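Local coordinates for protein 1d10 (Caenorhabditis elegans, PDB 1T9F), which is of unknown function but folds as a beta-trefoil of MIR repeats and, as a signal-bearing relative of SDF2, probably acts in the secretory pathway, at residues Leu134-Ala137 with Val138-Ser141. Numbering follows the deposited sequence.
Sequences LRHA and VTGS
His136 and Ser141 close a tight turn through the bond from His136 N to Ser141 O, 2.7 Å long and nearly straight at 164°. The carbonyl of His136 is used as well: Gly140 N donates to His136 O at 2.6 Å, a more bent bond, so both backbone polar atoms of the histidine grip the returning chain. Its ring adds a third tie, with His136 ND1 2.7 Å from Thr139 OG1, which approaches at the ring edge, near its plane. With OG1 between its own backbone N and carbonyl carbon (chi1 61°), Thr139 turns the hydroxyl to the ring edge, and Gln100 NE2 bonds the same oxygen. At the far side of the imidazole, NE2 bonds Gly114 O, and Trp117 meets the ring at about 60°; the bonds at both ring nitrogens, with Trp117 against the ring, probably fix its rotation. A leucine in place of His136 would probably leave Thr139 OG1 and Gly114 O without their ring partner, the threonine keeping Gln100 but losing its tie to the ring.

Arg135, its chain extended from CG to NE, reaches the Gly140 carbonyl, and NE donates in the guanidinium plane to Gly140 O at 3.0 Å. A water bridges Arg135 NH2 and that same carbonyl, which thus receives two bonds. Packing is slight: Val138 runs alongside the histidine, its CB 3.9 Å from His136 CE1, while Val138 N lies over one ring face, displaced toward the rim.

Residues 137 to 139 have right-handed helical backbone angles and Gly140 a left-handed conformation. With the paired bonds of His136, this is a four-residue 4:6 beta-hairpin loop, linking barrel strand 131-136 to strand 142-146 in one MIR repeat of the beta-trefoil.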
loop_
_atom_site.group_PDB
_atom_site.type_symbol
_atom_site.label_atom_id
_atom_site.label_comp_id
_atom_site.label_asym_id
_atom_site.label_seq_id
_atom_site.Cartn_x
_atom_site.Cartn_y
_atom_site.Cartn_z
ATOM N N LEU A 134 7.179 2.817 1.230
ATOM C CA LEU A 134 6.289 3.604 0.394
ATOM C C LEU A 134 5.974 4.855 1.177
ATOM O O LEU A 134 5.377 4.796 2.250
ATOM C CB LEU A 134 4.993 2.850 0.083
ATOM C CG LEU A 134 5.043 1.733 -0.958
ATOM C CD1 LEU A 134 3.654 1.092 -1.053
ATOM C CD2 LEU A 134 5.464 2.283 -2.317
ATOM N N ARG A 135 6.377 5.994 0.633
ATOM C CA ARG A 135 6.148 7.255 1.309
ATOM C C ARG A 135 5.057 8.058 0.617
ATOM O O ARG A 135 5.175 8.383 -0.562
ATOM C CB ARG A 135 7.454 8.054 1.338
ATOM C CG ARG A 135 7.473 9.173 2.350
ATOM C CD ARG A 135 8.852 9.853 2.391
ATOM N NE ARG A 135 8.954 10.780 3.514
ATOM C CZ ARG A 135 10.051 11.467 3.824
ATOM N NH1 ARG A 135 11.152 11.340 3.093
ATOM N NH2 ARG A 135 10.049 12.273 4.873
ATOM N N HIS A 136 3.995 8.377 1.351
ATOM C CA HIS A 136 2.891 9.141 0.785
ATOM C C HIS A 136 3.437 10.463 0.253
ATOM O O HIS A 136 4.039 11.243 0.995
ATOM C CB HIS A 136 1.826 9.406 1.841
ATOM C CG HIS A 136 0.523 9.877 1.277
ATOM N ND1 HIS A 136 -0.114 11.017 1.723
ATOM C CD2 HIS A 136 -0.279 9.346 0.323
ATOM C CE1 HIS A 136 -1.254 11.165 1.069
ATOM N NE2 HIS A 136 -1.378 10.165 0.215
ATOM N N ALA A 137 3.216 10.707 -1.032
ATOM C CA ALA A 137 3.709 11.911 -1.675
ATOM C C ALA A 137 3.198 13.217 -1.075
ATOM O O ALA A 137 3.985 14.122 -0.796
ATOM C CB ALA A 137 3.386 11.866 -3.157
ATOM N N VAL A 138 1.889 13.317 -0.874
ATOM C CA VAL A 138 1.303 14.539 -0.346
ATOM C C VAL A 138 1.601 14.850 1.118
ATOM O O VAL A 138 1.867 16.003 1.457
ATOM C CB VAL A 138 -0.221 14.549 -0.570
ATOM C CG1 VAL A 138 -0.860 15.735 0.141
ATOM C CG2 VAL A 138 -0.512 14.615 -2.062
ATOM N N THR A 139 1.564 13.842 1.988
ATOM C CA THR A 139 1.825 14.068 3.409
ATOM C C THR A 139 3.225 13.669 3.869
ATOM O O THR A 139 3.712 14.166 4.882
ATOM C CB THR A 139 0.824 13.307 4.288
ATOM O OG1 THR A 139 0.952 11.904 4.036
ATOM C CG2 THR A 139 -0.594 13.751 3.995
ATOM N N GLY A 140 3.867 12.763 3.141
ATOM C CA GLY A 140 5.201 12.327 3.520
ATOM C C GLY A 140 5.221 11.158 4.493
ATOM O O GLY A 140 6.290 10.665 4.862
ATOM N N SER A 141 4.041 10.706 4.910
ATOM C CA SER A 141 3.943 9.597 5.852
ATOM C C SER A 141 4.296 8.280 5.188
ATOM O O SER A 141 3.980 8.056 4.017
ATOM C CB SER A 141 2.530 9.508 6.429
ATOM O OG SER A 141 2.123 10.757 6.957
HETATM O O HOH W 1 7.827 11.855 6.952
#